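PDB 1T0F: transposon Tn7 transposition protein tnsA from Escherichia coli, which cuts the 5' DNA strands at the ends of Tn7 as the restriction enzyme-like endonuclease subunit of the transposase it forms with TnsB. Local coordinates for residues A[9-12]-A[13-17]; A[34-37]-A[38-42]; A[92-95]-A[96-100]; A[142-145]-A[146-150]; A[154-157]-A[158-161]. All coordinates share one frame; numbering follows the deposited sequence.

Interaction 1: A[9-12]-A[13-17]; sequences SSFS and EVQIA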
loop_
_atom_site.group_PDB
_atom_site.type_symbol
_atom_site.label_atom_id
_atom_site.label_comp_id
_atom_site.label_asym_id
_atom_site.label_seq_id
_atom_site.Cartn_x
_atom_site.Cartn_y
_atom_site.Cartn_z
ATOM N N SER A 9 17.732 3.861 -2.813
ATOM C CA SER A 9 16.650 3.381 -3.661
ATOM C C SER A 9 17.030 3.268 -5.133
ATOM O O SER A 9 16.279 2.701 -5.928
ATOM C CB SER A 9 15.432 4.297 -3.517
ATOM O OG SER A 9 15.750 5.632 -3.863
ATOM N N SER A 10 18.190 3.804 -5.499
ATOM C CA SER A 10 18.641 3.740 -6.887
ATOM C C SER A 10 19.443 2.464 -7.126
ATOM O O SER A 10 20.171 2.002 -6.247
ATOM C CB SER A 10 19.497 4.961 -7.228
ATOM O OG SER A 10 20.697 4.967 -6.477
ATOM N N PHE A 11 19.306 1.900 -8.321
ATOM C CA PHE A 11 20.004 0.670 -8.676
ATOM C C PHE A 11 20.969 0.888 -9.829
ATOM O O PHE A 11 20.783 1.786 -10.655
ATOM C CB PHE A 11 19.004 -0.420 -9.085
ATOM C CG PHE A 11 18.073 -0.849 -7.985
ATOM C CD1 PHE A 11 16.777 -1.261 -8.283
ATOM C CD2 PHE A 11 18.489 -0.856 -6.656
ATOM C CE1 PHE A 11 15.906 -1.674 -7.273
ATOM C CE2 PHE A 11 17.627 -1.267 -5.637
ATOM C CZ PHE A 11 16.333 -1.676 -5.948
ATOM N N SER A 12 21.995 0.047 -9.877
ATOM C CA SER A 12 22.995 0.094 -10.935
ATOM C C SER A 12 22.527 -0.882 -12.011
ATOM O O SER A 12 21.562 -1.621 -11.801
ATOM C CB SER A 12 24.352 -0.350 -10.391
ATOM O OG SER A 12 24.274 -1.671 -9.887
ATOM N N GLU A 13 23.200 -0.892 -13.157
ATOM C CA GLU A 13 22.812 -1.800 -14.229
ATOM C C GLU A 13 22.891 -3.259 -13.786
ATOM O O GLU A 13 22.023 -4.064 -14.126
ATOM C CB GLU A 13 23.695 -1.574 -15.459
ATOM C CG GLU A 13 23.418 -0.256 -16.165
ATOM C CD GLU A 13 22.164 -0.301 -17.024
ATOM O OE1 GLU A 13 21.186 -0.977 -16.634
ATOM O OE2 GLU A 13 22.153 0.353 -18.089
ATOM N N VAL A 14 23.920 -3.602 -13.019
ATOM C CA VAL A 14 24.064 -4.976 -12.549
ATOM C C VAL A 14 23.008 -5.311 -11.501
ATOM O O VAL A 14 22.504 -6.434 -11.464
ATOM C CB VAL A 14 25.468 -5.242 -11.950
ATOM C CG1 VAL A 14 26.527 -5.093 -13.033
ATOM C CG2 VAL A 14 25.738 -4.288 -10.796
ATOM N N GLN A 15 22.677 -4.343 -10.651
ATOM C CA GLN A 15 21.660 -4.553 -9.620
ATOM C C GLN A 15 20.308 -4.828 -10.275
ATOM O O GLN A 15 19.539 -5.678 -9.820
ATOM C CB GLN A 15 21.539 -3.323 -8.721
ATOM C CG GLN A 15 22.664 -3.151 -7.718
ATOM C CD GLN A 15 22.468 -1.930 -6.841
ATOM O OE1 GLN A 15 22.362 -0.812 -7.336
ATOM N NE2 GLN A 15 22.411 -2.141 -5.532
ATOM N N ILE A 16 20.024 -4.087 -11.338
ATOM C CA ILE A 16 18.777 -4.243 -12.066
ATOM C C ILE A 16 18.720 -5.624 -12.708
ATOM O O ILE A 16 17.767 -6.372 -12.499
ATOM C CB ILE A 16 18.637 -3.151 -13.156
ATOM C CG1 ILE A 16 18.401 -1.793 -12.489
ATOM C CG2 ILE A 16 17.510 -3.497 -14.118
ATOM C CD1 ILE A 16 18.348 -0.627 -13.462
ATOM N N ALA A 17 19.748 -5.957 -13.484
ATOM C CA ALA A 17 19.813 -7.252 -14.156
ATOM C C ALA A 17 19.690 -8.389 -13.150
ATOM O O ALA A 17 19.021 -9.390 -13.404
ATOM C CB ALA A 17 21.127 -7.375 -14.927
#
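Ser12 and Gln15 close a capping box at the start of helix 13-21, a worked case of how two side chains can secure a helix's beginning: the serine hydroxyl takes an N-H of the first turn, and the glutamine amide takes the N-H of the N-cap residue. Each side chain reaches for the other's backbone. Ser12 OG, set between its own backbone N and carbonyl carbon (chi1 60°), faces the first turn and accepts from Gln15 N at 3.2 Å. In return Ser12 N donates a hydrogen bond to Gln15 OE1 at 2.7 Å, in the carbonyl plane and on a lone pair, although the bond is bent, with an N-H...O angle of 141°. Gln15 gets there by placing CG beside its backbone N and running on extended, which carries the amide back over the cap; a weak hydroxyl bond from Ser12 OG also reaches OE1. The helical pattern itself begins with Ile16 N bonded to Ser12 O at 2.9 Å.

Just before the cap, Phe11 turns its side chain to the helix, and its ring plane stands 78° from the Gln15 amide, whose OE1 lies at the ring edge. The ring also makes a cation-pi contact with Arg19, one turn beyond Gln15. The apolar part of the contact is a single touch, Phe11 CB against Ile16 CG1 at 3.7 Å.

Interaction 2: A[34-37]-A[38-42]; sequences PWLT and VQEVP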
loop_
_atom_site.group_PDB
_atom_site.type_symbol
_atom_site.label_atom_id
_atom_site.label_comp_id
_atom_site.label_asym_id
_atom_site.label_seq_id
_atom_site.Cartn_x
_atom_site.Cartn_y
_atom_site.Cartn_z
ATOM N N PRO A 34 8.119 -8.613 -4.675
ATOM C CA PRO A 34 8.091 -7.199 -5.077
ATOM C C PRO A 34 9.412 -6.712 -5.672
ATOM O O PRO A 34 10.479 -7.215 -5.325
ATOM C CB PRO A 34 7.750 -6.483 -3.775
ATOM C CG PRO A 34 8.426 -7.343 -2.748
ATOM C CD PRO A 34 8.085 -8.747 -3.210
ATOM N N TRP A 35 9.335 -5.734 -6.567
ATOM C CA TRP A 35 10.540 -5.190 -7.188
ATOM C C TRP A 35 11.371 -4.459 -6.133
ATOM O O TRP A 35 12.589 -4.618 -6.076
ATOM C CB TRP A 35 10.167 -4.244 -8.333
ATOM C CG TRP A 35 11.359 -3.573 -8.963
ATOM C CD1 TRP A 35 11.735 -2.265 -8.823
ATOM C CD2 TRP A 35 12.340 -4.184 -9.810
ATOM N NE1 TRP A 35 12.892 -2.023 -9.533
ATOM C CE2 TRP A 35 13.285 -3.184 -10.146
ATOM C CE3 TRP A 35 12.515 -5.480 -10.316
ATOM C CZ2 TRP A 35 14.390 -3.442 -10.968
ATOM C CZ3 TRP A 35 13.619 -5.734 -11.138
ATOM C CH2 TRP A 35 14.538 -4.718 -11.453
ATOM N N LEU A 36 10.707 -3.670 -5.293
ATOM C CA LEU A 36 11.379 -2.931 -4.227
ATOM C C LEU A 36 11.082 -3.574 -2.877
ATOM O O LEU A 36 9.993 -4.108 -2.666
ATOM C CB LEU A 36 10.891 -1.481 -4.185
ATOM C CG LEU A 36 10.975 -0.621 -5.449
ATOM C CD1 LEU A 36 10.326 0.734 -5.169
ATOM C CD2 LEU A 36 12.431 -0.451 -5.877
ATOM N N THR A 37 12.046 -3.506 -1.964
ATOM C CA THR A 37 11.888 -4.056 -0.625
ATOM C C THR A 37 12.071 -2.916 0.370
ATOM O O THR A 37 12.457 -1.812 -0.016
ATOM C CB THR A 37 12.947 -5.138 -0.336
ATOM O OG1 THR A 37 14.237 -4.524 -0.211
ATOM C CG2 THR A 37 12.986 -6.147 -1.463
ATOM N N VAL A 38 11.793 -3.170 1.646
ATOM C CA VAL A 38 11.943 -2.137 2.666
ATOM C C VAL A 38 13.387 -1.622 2.729
ATOM O O VAL A 38 13.661 -0.580 3.330
ATOM C CB VAL A 38 11.534 -2.654 4.065
ATOM C CG1 VAL A 38 10.050 -3.018 4.071
ATOM C CG2 VAL A 38 12.391 -3.855 4.452
ATOM N N GLN A 39 14.305 -2.353 2.103
ATOM C CA GLN A 39 15.710 -1.948 2.077
ATOM C C GLN A 39 15.857 -0.715 1.192
ATOM O O GLN A 39 16.788 0.066 1.358
ATOM C CB GLN A 39 16.585 -3.077 1.528
ATOM C CG GLN A 39 16.545 -4.361 2.342
ATOM C CD GLN A 39 17.050 -4.178 3.766
ATOM O OE1 GLN A 39 16.413 -3.512 4.586
ATOM N NE2 GLN A 39 18.205 -4.770 4.064
ATOM N N GLU A 40 14.937 -0.552 0.246
ATOM C CA GLU A 40 14.960 0.590 -0.660
ATOM C C GLU A 40 14.101 1.750 -0.163
ATOM O O GLU A 40 13.754 2.650 -0.932
ATOM C CB GLU A 40 14.488 0.179 -2.057
ATOM C CG GLU A 40 15.502 -0.610 -2.874
ATOM C CD GLU A 40 15.672 -2.044 -2.400
ATOM O OE1 GLU A 40 14.666 -2.789 -2.386
ATOM O OE2 GLU A 40 16.811 -2.426 -2.050
ATOM N N VAL A 41 13.751 1.735 1.118
ATOM C CA VAL A 41 12.937 2.805 1.674
ATOM C C VAL A 41 13.721 4.120 1.661
ATOM O O VAL A 41 14.898 4.155 2.024
ATOM C CB VAL A 41 12.504 2.488 3.126
ATOM C CG1 VAL A 41 13.727 2.336 4.017
ATOM C CG2 VAL A 41 11.592 3.588 3.652
ATOM N N PRO A 42 13.082 5.217 1.224
ATOM C CA PRO A 42 13.780 6.505 1.193
ATOM C C PRO A 42 14.085 6.992 2.606
ATOM O O PRO A 42 13.287 6.800 3.522
ATOM C CB PRO A 42 12.798 7.412 0.455
ATOM C CG PRO A 42 11.470 6.841 0.834
ATOM C CD PRO A 42 11.708 5.354 0.711
HETATM O O HOH W 1 14.877 -4.915 -4.509
#
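Glu40 bends back on Thr37, and hydrogen bonds carry most of the contact. One carboxylate oxygen accepts two hydrogen bonds from the same residue: Thr37 N reaches Glu40 OE1 at 2.7 Å, nearly in line with the C-O bond, while Thr37 OG1 donates to OE1 at 2.8 Å from above the carboxylate plane. The bend at chi2 (74°) folds the carboxylate over the turn. Backbone bonding adds Glu40 N to Thr37 O at 2.8 Å, closing the short 3-10 turn at 38-39 that follows Thr37, in a loop between helix 13-21 and strand 48-51. Water provides a third grip on OE1, donating both to it and to Trp35 O. With an alanine in place of Glu40, Thr37 N and the Thr37 hydroxyl would probably lose their shared acceptor, and the bridging water one of its two. Leu36 CD2 comes only loosely near Glu40 CG, at 4.3 Å; the Leu36 side chain lies about 6 Å from that of the magnesium ligand Asp117.

Interaction 3: A[92-95]-A[96-100]; sequences DTRQ and IAIDS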
loop_
_atom_site.group_PDB
_atom_site.type_symbol
_atom_site.label_atom_id
_atom_site.label_comp_id
_atom_site.label_asym_id
_atom_site.label_seq_id
_atom_site.Cartn_x
_atom_site.Cartn_y
_atom_site.Cartn_z
ATOM N N ASP A 92 8.819 -0.748 -22.409
ATOM C CA ASP A 92 7.579 -0.001 -22.598
ATOM C C ASP A 92 7.713 1.420 -22.054
ATOM O O ASP A 92 7.347 2.371 -22.731
ATOM C CB ASP A 92 6.388 -0.684 -21.903
ATOM C CG ASP A 92 5.860 -1.888 -22.673
ATOM O OD1 ASP A 92 5.814 -1.833 -23.922
ATOM O OD2 ASP A 92 5.473 -2.883 -22.025
ATOM N N THR A 93 8.233 1.577 -20.838
ATOM C CA THR A 93 8.356 2.929 -20.291
ATOM C C THR A 93 9.376 3.748 -21.093
ATOM O O THR A 93 9.250 4.965 -21.216
ATOM C CB THR A 93 8.728 2.920 -18.787
ATOM O OG1 THR A 93 9.993 2.282 -18.588
ATOM C CG2 THR A 93 7.654 2.167 -17.985
ATOM N N ARG A 94 10.373 3.071 -21.651
ATOM C CA ARG A 94 11.379 3.746 -22.467
ATOM C C ARG A 94 10.697 4.395 -23.671
ATOM O O ARG A 94 10.916 5.571 -23.969
ATOM C CB ARG A 94 12.427 2.734 -22.943
ATOM C CG ARG A 94 13.357 3.247 -24.032
ATOM C CD ARG A 94 14.366 4.242 -23.486
ATOM N NE ARG A 94 15.110 4.905 -24.558
ATOM C CZ ARG A 94 16.017 5.857 -24.365
ATOM N NH1 ARG A 94 16.305 6.267 -23.136
ATOM N NH2 ARG A 94 16.629 6.408 -25.405
ATOM N N GLN A 95 9.856 3.626 -24.354
ATOM C CA GLN A 95 9.144 4.119 -25.530
ATOM C C GLN A 95 8.116 5.187 -25.177
ATOM O O GLN A 95 7.926 6.138 -25.928
ATOM C CB GLN A 95 8.451 2.960 -26.255
ATOM C CG GLN A 95 7.818 3.343 -27.591
ATOM C CD GLN A 95 8.838 3.879 -28.590
ATOM O OE1 GLN A 95 9.836 3.220 -28.890
ATOM N NE2 GLN A 95 8.591 5.079 -29.109
ATOM N N ILE A 96 7.444 5.026 -24.038
ATOM C CA ILE A 96 6.441 6.003 -23.611
ATOM C C ILE A 96 7.087 7.368 -23.358
ATOM O O ILE A 96 6.549 8.406 -23.753
ATOM C CB ILE A 96 5.716 5.528 -22.320
ATOM C CG1 ILE A 96 4.882 4.282 -22.632
ATOM C CG2 ILE A 96 4.806 6.639 -21.779
ATOM C CD1 ILE A 96 4.318 3.588 -21.398
ATOM N N ALA A 97 8.235 7.361 -22.693
ATOM C CA ALA A 97 8.948 8.603 -22.400
ATOM C C ALA A 97 9.288 9.314 -23.710
ATOM O O ALA A 97 9.082 10.521 -23.852
ATOM C CB ALA A 97 10.221 8.304 -21.614
ATOM N N ILE A 98 9.802 8.555 -24.671
ATOM C CA ILE A 98 10.153 9.120 -25.966
ATOM C C ILE A 98 8.921 9.731 -26.630
ATOM O O ILE A 98 8.943 10.886 -27.057
ATOM C CB ILE A 98 10.755 8.038 -26.894
ATOM C CG1 ILE A 98 12.104 7.579 -26.339
ATOM C CG2 ILE A 98 10.908 8.585 -28.308
ATOM C CD1 ILE A 98 12.725 6.412 -27.090
ATOM N N ASP A 99 7.837 8.965 -26.696
ATOM C CA ASP A 99 6.616 9.450 -27.328
ATOM C C ASP A 99 5.960 10.631 -26.625
ATOM O O ASP A 99 5.310 11.455 -27.272
ATOM C CB ASP A 99 5.587 8.322 -27.451
ATOM C CG ASP A 99 6.055 7.201 -28.358
ATOM O OD1 ASP A 99 6.730 7.495 -29.366
ATOM O OD2 ASP A 99 5.733 6.028 -28.070
ATOM N N SER A 100 6.134 10.721 -25.310
ATOM C CA SER A 100 5.511 11.791 -24.538
ATOM C C SER A 100 6.397 13.012 -24.328
ATOM O O SER A 100 5.935 14.034 -23.814
ATOM C CB SER A 100 5.068 11.257 -23.174
ATOM O OG SER A 100 6.192 10.847 -22.414
#
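Gln95 and Asp99 meet one turn apart on helix 90-100, whose residues from Thr93 onward fall in a stretch that, by similarity, is probably a DNA-binding helix-turn-helix motif. Gln95 NE2 gives its firmer bond to Asp99 OD2 at 3.2 Å and a weak one to OD1. The acceptor OD2 lies in the plane of the amide but is approached from above the carboxylate, the two planes being 38° apart. Gln95 is placed for this by CG lying anti to its backbone N (chi1 -173°) and by a bend at chi2, which sends the amide forward along the helix. On a neighbouring strip, Ile98 CG1 lies over one face of the Arg94 guanidinium, with Ile98 CD1 3.8 Å from Arg94 NE.

Behind these side chains runs the i to i+4 ladder of the helix, including Asp99 N to Gln95 O at 2.9 Å and Ile96 N to Asp92 O at 3.0 Å. On the buried side Ile96 rests CG1 on Asp92 O and packs against Arg154 of helix 143-159. An alanine in place of Ile96 would probably open a gap between the two helices and leave Arg154 without that apolar support. At the end of the helix, Ile96 O accepts twice from Ser100, from the backbone N and from OG, each at 2.8 Å.

Interaction 4: A[142-145]-A[146-150]; sequences DERT and LEKLE. With MLA (malonic acid), chain F.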
loop_
_atom_site.group_PDB
_atom_site.type_symbol
_atom_site.label_atom_id
_atom_site.label_comp_id
_atom_site.label_asym_id
_atom_site.label_seq_id
_atom_site.Cartn_x
_atom_site.Cartn_y
_atom_site.Cartn_z
ATOM N N ASP A 142 4.683 19.092 -7.695
ATOM C CA ASP A 142 6.038 18.969 -8.237
ATOM C C ASP A 142 6.037 18.536 -9.707
ATOM O O ASP A 142 5.493 17.489 -10.066
ATOM C CB ASP A 142 6.841 17.977 -7.391
ATOM C CG ASP A 142 8.300 17.917 -7.791
ATOM O OD1 ASP A 142 9.037 18.885 -7.507
ATOM O OD2 ASP A 142 8.708 16.904 -8.399
ATOM N N GLU A 143 6.659 19.344 -10.561
ATOM C CA GLU A 143 6.698 19.051 -11.987
ATOM C C GLU A 143 7.301 17.695 -12.359
ATOM O O GLU A 143 6.731 16.972 -13.177
ATOM C CB GLU A 143 7.416 20.194 -12.721
ATOM C CG GLU A 143 6.696 21.529 -12.528
ATOM C CD GLU A 143 7.494 22.723 -13.019
ATOM O OE1 GLU A 143 8.685 22.821 -12.665
ATOM O OE2 GLU A 143 6.927 23.568 -13.745
ATOM N N ARG A 144 8.434 17.331 -11.768
ATOM C CA ARG A 144 9.039 16.040 -12.094
ATOM C C ARG A 144 8.153 14.886 -11.609
ATOM O O ARG A 144 8.037 13.859 -12.279
ATOM C CB ARG A 144 10.432 15.923 -11.473
ATOM C CG ARG A 144 11.132 14.601 -11.779
ATOM C CD ARG A 144 11.150 14.326 -13.283
ATOM N NE ARG A 144 11.959 13.156 -13.624
ATOM C CZ ARG A 144 12.056 12.648 -14.850
ATOM N NH1 ARG A 144 11.392 13.202 -15.857
ATOM N NH2 ARG A 144 12.831 11.593 -15.076
ATOM N N THR A 145 7.526 15.056 -10.449
ATOM C CA THR A 145 6.644 14.012 -9.922
ATOM C C THR A 145 5.517 13.811 -10.921
ATOM O O THR A 145 5.161 12.675 -11.239
ATOM C CB THR A 145 6.058 14.399 -8.555
ATOM O OG1 THR A 145 7.114 14.467 -7.595
ATOM C CG2 THR A 145 5.024 13.364 -8.090
ATOM N N LEU A 146 4.971 14.917 -11.424
ATOM C CA LEU A 146 3.893 14.871 -12.405
ATOM C C LEU A 146 4.358 14.214 -13.709
ATOM O O LEU A 146 3.591 13.494 -14.350
ATOM C CB LEU A 146 3.359 16.283 -12.696
ATOM C CG LEU A 146 2.572 16.980 -11.572
ATOM C CD1 LEU A 146 2.189 18.390 -12.011
ATOM C CD2 LEU A 146 1.302 16.177 -11.233
ATOM N N GLU A 147 5.604 14.453 -14.112
ATOM C CA GLU A 147 6.097 13.822 -15.344
ATOM C C GLU A 147 6.148 12.306 -15.172
ATOM O O GLU A 147 5.750 11.557 -16.064
ATOM C CB GLU A 147 7.507 14.307 -15.711
ATOM C CG GLU A 147 7.622 15.764 -16.094
ATOM C CD GLU A 147 9.022 16.105 -16.584
ATOM O OE1 GLU A 147 9.997 15.686 -15.930
ATOM O OE2 GLU A 147 9.145 16.788 -17.619
ATOM N N LYS A 148 6.650 11.856 -14.029
ATOM C CA LYS A 148 6.755 10.423 -13.783
ATOM C C LYS A 148 5.377 9.788 -13.644
ATOM O O LYS A 148 5.169 8.642 -14.042
ATOM C CB LYS A 148 7.614 10.155 -12.550
ATOM C CG LYS A 148 9.099 10.427 -12.811
ATOM C CD LYS A 148 9.981 9.967 -11.669
ATOM C CE LYS A 148 9.809 10.835 -10.436
ATOM N NZ LYS A 148 10.612 10.304 -9.296
ATOM N N LEU A 149 4.433 10.536 -13.091
ATOM C CA LEU A 149 3.074 10.027 -12.956
ATOM C C LEU A 149 2.448 9.909 -14.343
ATOM O O LEU A 149 1.687 8.982 -14.601
ATOM C CB LEU A 149 2.239 10.954 -12.071
ATOM C CG LEU A 149 2.547 10.918 -10.574
ATOM C CD1 LEU A 149 1.795 12.053 -9.865
ATOM C CD2 LEU A 149 2.138 9.554 -9.994
ATOM N N GLU A 150 2.768 10.840 -15.246
ATOM C CA GLU A 150 2.212 10.772 -16.600
ATOM C C GLU A 150 2.747 9.530 -17.323
ATOM O O GLU A 150 2.015 8.861 -18.059
ATOM C CB GLU A 150 2.556 12.045 -17.388
ATOM C CG GLU A 150 2.086 12.070 -18.837
ATOM C CD GLU A 150 0.583 11.893 -19.006
ATOM O OE1 GLU A 150 -0.172 12.036 -18.013
ATOM O OE2 GLU A 150 0.155 11.627 -20.151
HETATM C C1 MLA F . 14.410 10.960 -11.945
HETATM O O1A MLA F . 13.532 11.741 -11.759
HETATM O O1B MLA F . 14.918 10.724 -13.164
HETATM C C2 MLA F . 15.096 10.112 -10.875
HETATM C C3 MLA F . 14.883 10.547 -9.435
HETATM O O3A MLA F . 15.508 11.391 -8.870
HETATM O O3B MLA F . 13.879 9.869 -8.837
#
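The Arg144 guanidinium has Lys148 CG over one face, 4.0 Å above its plane and displaced toward the rim, while anions lie at two of its edges. Glu147 OE1 lies near the plane and accepts from Arg144 NH1 in a salt bridge of 2.8 Å; the bond leaves the guanidinium almost within its plane but arrives from above the Glu147 carboxylate, the two planes being 67° apart. Along another edge a malonate carboxylate makes a paired contact, with Arg144 NE to O1A at 2.8 Å and nearly straight (171°), and NH2 to O1B at 3.0 Å; NH2 also bonds to Lys103 O. This grip probably fixes the rotation of the group. Arg144 reaches it with CG anti to the backbone N (chi1 -180°) and a bend at chi2.

All this sits on the first turns of helix 143-159, the crossover helix of a beta-alpha-beta unit between strands 129-134 and 163-166. Asp142 is its N-cap, OD2 accepting from Thr145 N at 3.0 Å. Lys148 NZ adds a weak bond to malonate O3B at 3.3 Å, and Val106 N also binds the ligand, probably from the crystallisation liquor. Elsewhere Thr145 CG2 and Leu149 CD1 lie side by side, 3.9 Å apart. Another protein chain packs on Leu146, Glu147 and Leu149. Leu149 also touches Trp163 and Ile165, and its side chain is about 4 Å from that of the active-site Lys135.

Interaction 5: A[154-157]-A[158-161]; sequences RYWQ and QKQI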
loop_
_atom_site.group_PDB
_atom_site.type_symbol
_atom_site.label_atom_id
_atom_site.label_comp_id
_atom_site.label_asym_id
_atom_site.label_seq_id
_atom_site.Cartn_x
_atom_site.Cartn_y
_atom_site.Cartn_z
ATOM N N ARG A 154 0.224 6.608 -18.674
ATOM C CA ARG A 154 0.217 6.111 -20.046
ATOM C C ARG A 154 0.482 4.615 -20.117
ATOM O O ARG A 154 -0.112 3.913 -20.937
ATOM C CB ARG A 154 1.259 6.861 -20.886
ATOM C CG ARG A 154 0.920 8.322 -21.084
ATOM C CD ARG A 154 1.908 9.002 -22.027
ATOM N NE ARG A 154 1.558 10.403 -22.240
ATOM C CZ ARG A 154 1.509 10.986 -23.433
ATOM N NH1 ARG A 154 1.789 10.289 -24.526
ATOM N NH2 ARG A 154 1.168 12.264 -23.537
ATOM N N TYR A 155 1.370 4.133 -19.257
ATOM C CA TYR A 155 1.713 2.715 -19.218
ATOM C C TYR A 155 0.464 1.869 -18.986
ATOM O O TYR A 155 0.150 0.966 -19.765
ATOM C CB TYR A 155 2.704 2.442 -18.084
ATOM C CG TYR A 155 3.165 0.999 -18.002
ATOM C CD1 TYR A 155 4.231 0.544 -18.781
ATOM C CD2 TYR A 155 2.532 0.087 -17.153
ATOM C CE1 TYR A 155 4.660 -0.777 -18.713
ATOM C CE2 TYR A 155 2.952 -1.243 -17.083
ATOM C CZ TYR A 155 4.022 -1.662 -17.869
ATOM O OH TYR A 155 4.473 -2.957 -17.803
ATOM N N TRP A 156 -0.242 2.153 -17.900
ATOM C CA TRP A 156 -1.447 1.386 -17.602
ATOM C C TRP A 156 -2.577 1.637 -18.601
ATOM O O TRP A 156 -3.378 0.737 -18.875
ATOM C CB TRP A 156 -1.886 1.669 -16.169
ATOM C CG TRP A 156 -0.903 1.123 -15.195
ATOM C CD1 TRP A 156 -0.063 1.830 -14.392
ATOM C CD2 TRP A 156 -0.615 -0.260 -14.961
ATOM N NE1 TRP A 156 0.735 0.976 -13.667
ATOM C CE2 TRP A 156 0.417 -0.314 -13.999
ATOM C CE3 TRP A 156 -1.127 -1.460 -15.474
ATOM C CZ2 TRP A 156 0.948 -1.518 -13.538
ATOM C CZ3 TRP A 156 -0.597 -2.657 -15.015
ATOM C CH2 TRP A 156 0.430 -2.678 -14.056
ATOM N N GLN A 157 -2.649 2.842 -19.157
ATOM C CA GLN A 157 -3.687 3.111 -20.147
ATOM C C GLN A 157 -3.452 2.184 -21.335
ATOM O O GLN A 157 -4.394 1.637 -21.917
ATOM C CB GLN A 157 -3.639 4.564 -20.615
ATOM C CG GLN A 157 -4.488 4.809 -21.851
ATOM C CD GLN A 157 -4.445 6.242 -22.319
ATOM O OE1 GLN A 157 -5.046 7.125 -21.708
ATOM N NE2 GLN A 157 -3.725 6.486 -23.406
ATOM N N GLN A 158 -2.182 2.010 -21.679
ATOM C CA GLN A 158 -1.769 1.141 -22.780
ATOM C C GLN A 158 -2.211 -0.300 -22.494
ATOM O O GLN A 158 -2.652 -1.012 -23.395
ATOM C CB GLN A 158 -0.247 1.206 -22.910
ATOM C CG GLN A 158 0.326 0.735 -24.228
ATOM C CD GLN A 158 1.825 0.982 -24.302
ATOM O OE1 GLN A 158 2.625 0.184 -23.807
ATOM N NE2 GLN A 158 2.210 2.106 -24.900
ATOM N N LYS A 159 -2.097 -0.714 -21.233
ATOM C CA LYS A 159 -2.474 -2.065 -20.804
ATOM C C LYS A 159 -3.984 -2.206 -20.574
ATOM O O LYS A 159 -4.478 -3.301 -20.290
ATOM C CB LYS A 159 -1.747 -2.427 -19.506
ATOM C CG LYS A 159 -0.226 -2.436 -19.592
ATOM C CD LYS A 159 0.274 -3.563 -20.467
ATOM C CE LYS A 159 1.791 -3.645 -20.436
ATOM N NZ LYS A 159 2.433 -2.386 -20.913
ATOM N N GLN A 160 -4.702 -1.094 -20.684
ATOM C CA GLN A 160 -6.148 -1.070 -20.492
ATOM C C GLN A 160 -6.556 -1.479 -19.072
ATOM O O GLN A 160 -7.618 -2.070 -18.843
ATOM C CB GLN A 160 -6.819 -1.958 -21.542
ATOM C CG GLN A 160 -6.499 -1.513 -22.967
ATOM C CD GLN A 160 -7.280 -2.278 -24.015
ATOM O OE1 GLN A 160 -8.510 -2.227 -24.052
ATOM N NE2 GLN A 160 -6.567 -2.994 -24.880
ATOM N N ILE A 161 -5.697 -1.143 -18.116
ATOM C CA ILE A 161 -5.947 -1.435 -16.713
ATOM C C ILE A 161 -6.142 -0.111 -15.975
ATOM O O ILE A 161 -5.291 0.775 -16.045
ATOM C CB ILE A 161 -4.764 -2.202 -16.086
ATOM C CG1 ILE A 161 -4.673 -3.604 -16.712
ATOM C CG2 ILE A 161 -4.929 -2.282 -14.570
ATOM C CD1 ILE A 161 -3.479 -4.406 -16.249
#
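Arg154 opens the last turns of helix 143-159 by accepting at its carbonyl O from Gln158 N at 2.9 Å, while its NE makes a salt bridge with Glu150 and its NH2 one with an acidic side chain of another protein chain. Tyr155 comes next, its ring swung down the helix by a CG anti to the backbone N (chi1 -178°). Over one face of that ring stands Lys159 NZ, 3.8 Å from the centroid and 26° off the ring normal, a cation-pi contact made possible by bends at chi2 and chi4 of the lysine. The same ammonium forms a salt bridge with Asp92, and Tyr155 OH bonds to Leu89 N, so both ends of the pair are held from outside. The edge of the Tyr155 ring, at CD2, points onto one face of the Trp156 indole, and Ile161 lies at the indole edge, where Trp156 CZ3 meets Ile161 CD1 at 3.6 Å; Trp156 NE1 is bonded to Thr116 OG1. Gln157 contributes through its backbone, its O accepting from Gln160 N at 3.0 Å. Gln160 takes positive phi (62°), and Ile161 N reaches back to Trp156 O at 3.1 Å. This is the Schellman motif, which ends the helix and turns the chain toward strand 163-166 of the beta-alpha-beta unit.

In the fold
The five contacts follow one another along the chain, and all are local contacts along helices, round turns or at caps. Interactions 1 and 2 touch, their centres 12 Å apart, where the Phe11 ring packs on Glu40 and Trp35, joining the start of helix 13-21 to the loop after it. Interactions 4 and 5 belong to the two ends of helix 143-159. Their centres are 17 Å apart. Interaction 3 touches interaction 5 through the Asp92-Lys159 salt bridge and Ile96 on Tyr155, but only approaches interaction 4, with nearest atoms about 5 Å apart. Helix 90-100 thus packs on helix 143-159, the crossover between strands 129-134 and 163-166, and the magnesium ligands Gln133 and Val134 lie on strand 129-134.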